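Local coordinates for protein glycosyl hydrolase 25 (PDB 4FF5) that probably hydrolyses glycosidic bonds of peptidoglycan, as family 25 lysozymes do, and acts as a virulence factor of Streptococcus pneumoniae that takes part in host-cell invasion, at residues 81-85 and 121-125; 147-152 and 261-266. Residue numbers count along the deposited sequence, not the author numbering.

Both contacts belong to the same eight-stranded barrel and meet through neighbouring strands: Ala122 N of contact 1 lies 3.0 Å from Trp152 O of contact 2, a probable hydrogen bond, although the contact centres are about 17 Å apart. Contact 1 joins the C-terminal ends of two parallel strands, so backbone hydrogen bonds dominate, and it is only partly buried, with Gly85 exposed. Contact 2 lies at the other end of the barrel, where strand 151-155 begins and the chain's last helix runs out. It is mostly buried, Pro266 being among its exposed residues, and relies on aromatic-aliphatic packing, one side-chain hydrogen bond and two bridging waters.

Contact 1 of 2, residues 81-85 and 121-125; sequences RVHSG and YAYVA
This is a parallel beta pairing between adjacent barrel strands, 77-84 and 118-123, at their C-terminal ends, the end that carries the active site in TIM barrels. The axes of segments 81-84 and 121-123 come within 4.5 Å and cross at -21°. Arg81 pairs with Tyr121, His83 with Ala122 and Ser84 with Tyr123; the one-residue shift is a beta bulge at Val82, whose psi of -36° breaks the extended run. Three hydrogen bonds hold the register: Val82 N to Tyr121 O (3.0 Å), Tyr123 N to His83 O (2.9 Å) and Gly85 N to Tyr123 O (2.9 Å). On one face, Tyr121 in the p rotamer turns a ring face to Arg81 CB, a CH-pi contact 3.8 Å from the centroid. On the other, His83 CB meets Ala122 CB at 3.9 Å, while a water links His83 ND1 (2.6 Å) to Tyr123 O (2.8 Å). Arg81 NE turns away to a salt bridge with Asp101. Helix 129-143 covers the His83 and Ala122 face, and Tyr121 and Tyr123 touch Asp154 of strand 151-155.

Contact 2 of 2, residues 147-152 and 261-266; sequences SPSYYW and KLFLKP
Residues 147-150 form the loop entering strand 151-155, with Ser147 at positive phi (51°) and Tyr150 already extended; in the other segment, helix 255-263 ends at Phe263 and Leu264 leaves helical angles. The backbones come closest at Ser149 and Pro266, CA to CA 4.3 Å, and stand 6.3 Å apart at Tyr150 and Leu262. Ser149, chi1 p, donates from OG to Leu262 O (2.9 Å), tying the loop to a carbonyl of the helix's last turn. A water extends this link, joining Ser149 O (2.9 Å), Lys261 O (2.9 Å) and Lys265 N (2.7 Å); a second bridges Trp152 NE1 (2.9 Å) and Leu262 O (3.0 Å). Leu262, in the mt rotamer, places CD2 over the Tyr150 ring, a CH-pi contact 4.1 Å from the centroid, and 3.9 Å from Trp152 CZ2. Pro266 CB sits 3.6 Å from Pro148 O. The contact thus joins the last turn of the C-terminal helix to the barrel's N-terminal end, with Tyr150, Trp152, Lys261 and Leu262 all touching Ser203 of strand 203-207 and Ser149 resting on Ala119 of strand 118-123.

Contact 1 of 2, residues 81-85 and 121-125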
ATOM      1  N   ARG A  81      -6.090  -1.697  -0.004  1.00 12.60           N
ATOM      2  CA  ARG A  81      -6.208  -2.063  -1.414  1.00 12.94           C
ATOM      3  C   ARG A  81      -7.513  -1.541  -1.993  1.00 13.02           C
ATOM      4  O   ARG A  81      -8.570  -1.766  -1.410  1.00 13.18           O
ATOM      5  CB  ARG A  81      -6.179  -3.569  -1.608  1.00 12.98           C
ATOM      6  CG  ARG A  81      -5.987  -3.934  -3.072  1.00 13.35           C
ATOM      7  CD  ARG A  81      -5.970  -5.438  -3.280  1.00 13.92           C
ATOM      8  NE  ARG A  81      -7.305  -6.042  -3.178  1.00 14.80           N
ATOM      9  CZ  ARG A  81      -7.586  -7.304  -3.505  1.00 15.46           C
ATOM     10  NH1 ARG A  81      -6.634  -8.092  -3.985  1.00 15.67           N
ATOM     11  NH2 ARG A  81      -8.826  -7.785  -3.363  1.00 15.61           N
ATOM     12  N   VAL A  82      -7.428  -0.848  -3.124  1.00 13.34           N
ATOM     13  CA  VAL A  82      -8.626  -0.323  -3.817  1.00 14.14           C
ATOM     14  C   VAL A  82      -8.890  -1.080  -5.135  1.00 15.32           C
ATOM     15  O   VAL A  82     -10.043  -1.333  -5.528  1.00 14.81           O
ATOM     16  CB  VAL A  82      -8.497   1.214  -4.003  1.00 13.96           C
ATOM     17  CG1 VAL A  82      -9.644   1.815  -4.825  1.00 14.00           C
ATOM     18  CG2 VAL A  82      -8.461   1.879  -2.632  1.00 13.98           C
ATOM     19  N   HIS A  83      -7.812  -1.465  -5.819  1.00 16.62           N
ATOM     20  CA  HIS A  83      -7.952  -2.142  -7.094  1.00 18.95           C
ATOM     21  C   HIS A  83      -7.033  -3.330  -7.198  1.00 19.97           C
ATOM     22  O   HIS A  83      -5.872  -3.270  -6.783  1.00 18.70           O
ATOM     23  CB  HIS A  83      -7.651  -1.138  -8.205  1.00 20.65           C
ATOM     24  CG  HIS A  83      -8.118  -1.562  -9.575  1.00 22.82           C
ATOM     25  ND1 HIS A  83      -7.298  -2.106 -10.479  1.00 23.36           N
ATOM     26  CD2 HIS A  83      -9.373  -1.501 -10.175  1.00 24.52           C
ATOM     27  CE1 HIS A  83      -7.972  -2.372 -11.606  1.00 24.08           C
ATOM     28  NE2 HIS A  83      -9.246  -2.012 -11.418  1.00 26.47           N
ATOM     29  N   SER A  84      -7.536  -4.428  -7.744  1.00 22.07           N
ATOM     30  CA  SER A  84      -6.625  -5.378  -8.390  1.00 25.46           C
ATOM     31  C   SER A  84      -6.842  -5.511  -9.890  1.00 27.25           C
ATOM     32  O   SER A  84      -7.979  -5.665 -10.374  1.00 31.17           O
ATOM     33  CB  SER A  84      -6.692  -6.749  -7.754  1.00 25.70           C
ATOM     34  OG  SER A  84      -5.976  -7.630  -8.608  1.00 24.63           O
ATOM     35  N   GLY A  85      -5.759  -5.503 -10.647  1.00 28.22           N
ATOM     36  CA  GLY A  85      -5.878  -5.661 -12.072  1.00 31.42           C
ATOM     37  C   GLY A  85      -6.033  -7.119 -12.440  1.00 33.47           C
ATOM     38  O   GLY A  85      -5.879  -7.485 -13.604  1.00 34.98           O
ATOM     39  N   TYR A 121      -3.503   1.339  -2.277  1.00 12.85           N
ATOM     40  CA  TYR A 121      -2.701   0.653  -3.300  1.00 12.69           C
ATOM     41  C   TYR A 121      -3.532  -0.068  -4.362  1.00 13.00           C
ATOM     42  O   TYR A 121      -4.689  -0.407  -4.138  1.00 13.59           O
ATOM     43  CB  TYR A 121      -1.653  -0.305  -2.669  1.00 12.38           C
ATOM     44  CG  TYR A 121      -2.119  -1.697  -2.198  1.00 12.40           C
ATOM     45  CD1 TYR A 121      -2.061  -2.799  -3.061  1.00 12.48           C
ATOM     46  CD2 TYR A 121      -2.516  -1.914  -0.872  1.00 12.74           C
ATOM     47  CE1 TYR A 121      -2.447  -4.065  -2.640  1.00 12.91           C
ATOM     48  CE2 TYR A 121      -2.871  -3.180  -0.423  1.00 12.87           C
ATOM     49  CZ  TYR A 121      -2.849  -4.241  -1.317  1.00 12.71           C
ATOM     50  OH  TYR A 121      -3.190  -5.475  -0.871  1.00 12.95           O
ATOM     51  N   ALA A 122      -2.911  -0.315  -5.504  1.00 13.28           N
ATOM     52  CA  ALA A 122      -3.523  -1.087  -6.587  1.00 13.55           C
ATOM     53  C   ALA A 122      -2.556  -2.152  -7.048  1.00 14.04           C
ATOM     54  O   ALA A 122      -1.382  -1.865  -7.240  1.00 12.90           O
ATOM     55  CB  ALA A 122      -3.877  -0.165  -7.752  1.00 13.61           C
ATOM     56  N   TYR A 123      -3.062  -3.375  -7.258  1.00 15.71           N
ATOM     57  CA  TYR A 123      -2.261  -4.464  -7.806  1.00 16.60           C
ATOM     58  C   TYR A 123      -2.198  -4.239  -9.315  1.00 16.48           C
ATOM     59  O   TYR A 123      -3.228  -4.258  -9.987  1.00 16.55           O
ATOM     60  CB  TYR A 123      -2.937  -5.801  -7.464  1.00 18.83           C
ATOM     61  CG  TYR A 123      -2.220  -7.064  -7.888  1.00 21.23           C
ATOM     62  CD1 TYR A 123      -1.202  -7.593  -7.079  1.00 24.59           C
ATOM     63  CD2 TYR A 123      -2.608  -7.787  -9.015  1.00 23.42           C
ATOM     64  CE1 TYR A 123      -0.551  -8.763  -7.411  1.00 25.60           C
ATOM     65  CE2 TYR A 123      -1.940  -8.966  -9.375  1.00 26.15           C
ATOM     66  CZ  TYR A 123      -0.912  -9.442  -8.555  1.00 27.23           C
ATOM     67  OH  TYR A 123      -0.218 -10.602  -8.820  1.00 30.62           O
ATOM     68  N   VAL A 124      -0.994  -3.973  -9.824  1.00 17.03           N
ATOM     69  CA  VAL A 124      -0.791  -3.538 -11.211  1.00 17.59           C
ATOM     70  C   VAL A 124      -0.693  -4.785 -12.077  1.00 18.31           C
ATOM     71  O   VAL A 124       0.211  -5.588 -11.909  1.00 19.49           O
ATOM     72  CB  VAL A 124       0.483  -2.663 -11.343  1.00 17.75           C
ATOM     73  CG1 VAL A 124       0.778  -2.331 -12.796  1.00 18.78           C
ATOM     74  CG2 VAL A 124       0.329  -1.378 -10.539  1.00 18.17           C
ATOM     75  N   ALA A 125      -1.643  -4.969 -12.989  1.00 18.71           N
ATOM     76  CA  ALA A 125      -1.679  -6.205 -13.759  1.00 19.08           C
ATOM     77  C   ALA A 125      -2.221  -6.036 -15.189  1.00 19.49           C
ATOM     78  O   ALA A 125      -2.589  -7.020 -15.817  1.00 20.08           O
ATOM     79  CB  ALA A 125      -2.462  -7.266 -13.006  1.00 19.48           C
TER
HETATM   80  O   HOH W   1      -4.741  -2.168 -10.971  1.00 18.70           O

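Contact 2 of 2, residues 147-152 and 261-266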
ATOM      1  N   SER A 147      -9.229  11.213  -0.062  1.00 23.79           N
ATOM      2  CA  SER A 147      -8.007  12.001   0.174  1.00 24.37           C
ATOM      3  C   SER A 147      -6.917  11.135   0.796  1.00 23.19           C
ATOM      4  O   SER A 147      -6.397  11.471   1.874  1.00 24.56           O
ATOM      5  CB  SER A 147      -8.288  13.204   1.089  1.00 26.05           C
ATOM      6  OG  SER A 147      -9.196  14.095   0.468  1.00 28.52           O
ATOM      7  N   PRO A 148      -6.567  10.016   0.124  1.00 21.86           N
ATOM      8  CA  PRO A 148      -5.552   9.143   0.719  1.00 20.50           C
ATOM      9  C   PRO A 148      -4.192   9.846   0.822  1.00 20.02           C
ATOM     10  O   PRO A 148      -3.888  10.748   0.028  1.00 21.07           O
ATOM     11  CB  PRO A 148      -5.505   7.957  -0.242  1.00 19.44           C
ATOM     12  CG  PRO A 148      -5.959   8.502  -1.553  1.00 19.71           C
ATOM     13  CD  PRO A 148      -6.976   9.552  -1.219  1.00 20.70           C
ATOM     14  N   SER A 149      -3.395   9.442   1.804  1.00 19.74           N
ATOM     15  CA  SER A 149      -2.095  10.066   2.045  1.00 19.35           C
ATOM     16  C   SER A 149      -1.045   9.738   0.973  1.00 18.94           C
ATOM     17  O   SER A 149      -0.033  10.427   0.876  1.00 18.31           O
ATOM     18  CB  SER A 149      -1.572   9.675   3.423  1.00 19.77           C
ATOM     19  OG  SER A 149      -1.123   8.319   3.420  1.00 20.00           O
ATOM     20  N   TYR A 150      -1.275   8.671   0.199  1.00 17.41           N
ATOM     21  CA  TYR A 150      -0.325   8.213  -0.798  1.00 16.80           C
ATOM     22  C   TYR A 150      -1.033   7.225  -1.718  1.00 16.23           C
ATOM     23  O   TYR A 150      -1.975   6.556  -1.303  1.00 15.10           O
ATOM     24  CB  TYR A 150       0.858   7.515  -0.116  1.00 16.91           C
ATOM     25  CG  TYR A 150       2.222   8.029  -0.530  1.00 17.05           C
ATOM     26  CD1 TYR A 150       2.862   9.029   0.210  1.00 17.98           C
ATOM     27  CD2 TYR A 150       2.875   7.517  -1.657  1.00 16.94           C
ATOM     28  CE1 TYR A 150       4.116   9.510  -0.164  1.00 17.85           C
ATOM     29  CE2 TYR A 150       4.129   7.987  -2.036  1.00 16.99           C
ATOM     30  CZ  TYR A 150       4.745   8.980  -1.280  1.00 17.72           C
ATOM     31  OH  TYR A 150       5.985   9.466  -1.652  1.00 17.55           O
ATOM     32  N   TYR A 151      -0.570   7.129  -2.953  1.00 15.41           N
ATOM     33  CA  TYR A 151      -1.056   6.103  -3.865  1.00 16.04           C
ATOM     34  C   TYR A 151       0.100   5.164  -4.177  1.00 15.44           C
ATOM     35  O   TYR A 151       1.171   5.624  -4.553  1.00 15.96           O
ATOM     36  CB  TYR A 151      -1.512   6.747  -5.162  1.00 16.50           C
ATOM     37  CG  TYR A 151      -2.716   7.628  -5.029  1.00 17.17           C
ATOM     38  CD1 TYR A 151      -2.599   8.974  -4.632  1.00 17.71           C
ATOM     39  CD2 TYR A 151      -3.978   7.138  -5.351  1.00 17.13           C
ATOM     40  CE1 TYR A 151      -3.737   9.787  -4.533  1.00 18.26           C
ATOM     41  CE2 TYR A 151      -5.111   7.941  -5.255  1.00 17.82           C
ATOM     42  CZ  TYR A 151      -4.989   9.259  -4.854  1.00 18.55           C
ATOM     43  OH  TYR A 151      -6.151  10.021  -4.777  1.00 19.05           O
ATOM     44  N   TRP A 152      -0.116   3.864  -4.020  1.00 14.85           N
ATOM     45  CA  TRP A 152       0.949   2.872  -4.246  1.00 13.88           C
ATOM     46  C   TRP A 152       0.627   1.911  -5.367  1.00 13.52           C
ATOM     47  O   TRP A 152      -0.502   1.390  -5.459  1.00 13.26           O
ATOM     48  CB  TRP A 152       1.177   2.067  -2.963  1.00 13.63           C
ATOM     49  CG  TRP A 152       1.789   2.856  -1.826  1.00 13.82           C
ATOM     50  CD1 TRP A 152       1.137   3.477  -0.771  1.00 14.15           C
ATOM     51  CD2 TRP A 152       3.214   3.126  -1.606  1.00 13.97           C
ATOM     52  NE1 TRP A 152       2.030   4.083   0.073  1.00 14.94           N
ATOM     53  CE2 TRP A 152       3.296   3.920  -0.375  1.00 14.37           C
ATOM     54  CE3 TRP A 152       4.394   2.799  -2.283  1.00 13.47           C
ATOM     55  CZ2 TRP A 152       4.514   4.346   0.152  1.00 14.31           C
ATOM     56  CZ3 TRP A 152       5.611   3.256  -1.755  1.00 13.73           C
ATOM     57  CH2 TRP A 152       5.667   3.994  -0.559  1.00 13.83           C
ATOM     58  N   LYS A 261       6.177  12.061   5.478  1.00 21.29           N
ATOM     59  CA  LYS A 261       6.157  11.944   4.032  1.00 20.32           C
ATOM     60  C   LYS A 261       5.044  11.004   3.532  1.00 19.82           C
ATOM     61  O   LYS A 261       4.296  11.334   2.605  1.00 19.82           O
ATOM     62  CB  LYS A 261       7.507  11.429   3.559  1.00 19.91           C
ATOM     63  CG  LYS A 261       7.563  11.219   2.066  1.00 19.59           C
ATOM     64  CD  LYS A 261       8.962  10.856   1.620  1.00 19.97           C
ATOM     65  CE  LYS A 261       8.929  10.215   0.255  1.00 19.04           C
ATOM     66  NZ  LYS A 261      10.284   9.710  -0.126  1.00 19.50           N
ATOM     67  N   LEU A 262       4.948   9.834   4.153  1.00 18.85           N
ATOM     68  CA  LEU A 262       4.086   8.759   3.633  1.00 18.48           C
ATOM     69  C   LEU A 262       2.647   8.851   4.099  1.00 18.66           C
ATOM     70  O   LEU A 262       1.737   8.363   3.411  1.00 18.96           O
ATOM     71  CB  LEU A 262       4.653   7.379   3.995  1.00 17.86           C
ATOM     72  CG  LEU A 262       6.071   7.068   3.459  1.00 18.42           C
ATOM     73  CD1 LEU A 262       6.435   5.609   3.702  1.00 18.54           C
ATOM     74  CD2 LEU A 262       6.207   7.383   1.982  1.00 17.68           C
ATOM     75  N   PHE A 263       2.449   9.448   5.270  1.00 19.00           N
ATOM     76  CA  PHE A 263       1.135   9.430   5.908  1.00 20.56           C
ATOM     77  C   PHE A 263       0.518  10.776   6.247  1.00 22.06           C
ATOM     78  O   PHE A 263      -0.691  10.870   6.421  1.00 22.96           O
ATOM     79  CB  PHE A 263       1.181   8.526   7.120  1.00 19.93           C
ATOM     80  CG  PHE A 263       1.216   7.083   6.739  1.00 19.60           C
ATOM     81  CD1 PHE A 263       0.061   6.444   6.283  1.00 18.82           C
ATOM     82  CD2 PHE A 263       2.408   6.380   6.758  1.00 19.32           C
ATOM     83  CE1 PHE A 263       0.093   5.118   5.893  1.00 18.68           C
ATOM     84  CE2 PHE A 263       2.449   5.050   6.359  1.00 19.49           C
ATOM     85  CZ  PHE A 263       1.287   4.417   5.931  1.00 18.59           C
ATOM     86  N   LEU A 264       1.333  11.812   6.331  1.00 23.76           N
ATOM     87  CA  LEU A 264       0.839  13.091   6.839  1.00 26.22           C
ATOM     88  C   LEU A 264       0.940  14.234   5.826  1.00 28.05           C
ATOM     89  O   LEU A 264       0.873  15.405   6.198  1.00 29.18           O
ATOM     90  CB  LEU A 264       1.523  13.420   8.174  1.00 26.93           C
ATOM     91  CG  LEU A 264       1.356  12.467   9.376  1.00 26.93           C
ATOM     92  CD1 LEU A 264       2.124  12.976  10.595  1.00 28.12           C
ATOM     93  CD2 LEU A 264      -0.094  12.185   9.744  1.00 27.06           C
ATOM     94  N   LYS A 265       1.078  13.899   4.539  1.00 28.39           N
ATOM     95  CA  LYS A 265       1.138  14.921   3.475  1.00 29.90           C
ATOM     96  C   LYS A 265       0.269  14.611   2.235  1.00 30.37           C
ATOM     97  O   LYS A 265       0.803  14.488   1.132  1.00 30.14           O
ATOM     98  CB  LYS A 265       2.585  15.175   3.019  1.00 30.62           C
ATOM     99  CG  LYS A 265       3.603  15.427   4.124  1.00 31.59           C
ATOM    100  CD  LYS A 265       4.720  16.394   3.744  1.00 33.74           C
ATOM    101  CE  LYS A 265       4.861  16.675   2.253  1.00 33.55           C
ATOM    102  NZ  LYS A 265       5.918  17.688   1.991  1.00 35.95           N
ATOM    103  N   PRO A 266      -1.065  14.487   2.400  1.00 31.75           N
ATOM    104  CA  PRO A 266      -1.885  14.260   1.203  1.00 32.37           C
ATOM    105  C   PRO A 266      -2.069  15.551   0.399  1.00 35.21           C
ATOM    106  O   PRO A 266      -1.652  15.619  -0.761  1.00 35.28           O
ATOM    107  CB  PRO A 266      -3.222  13.809   1.777  1.00 32.33           C
ATOM    108  CG  PRO A 266      -3.299  14.485   3.106  1.00 33.13           C
ATOM    109  CD  PRO A 266      -1.891  14.608   3.619  1.00 32.06           C
TER
HETATM  110  O   HOH W   2       1.457  11.684   2.967  1.00 17.64           O
HETATM  111  O   HOH W   3       1.756   5.487   2.578  1.00 15.56           O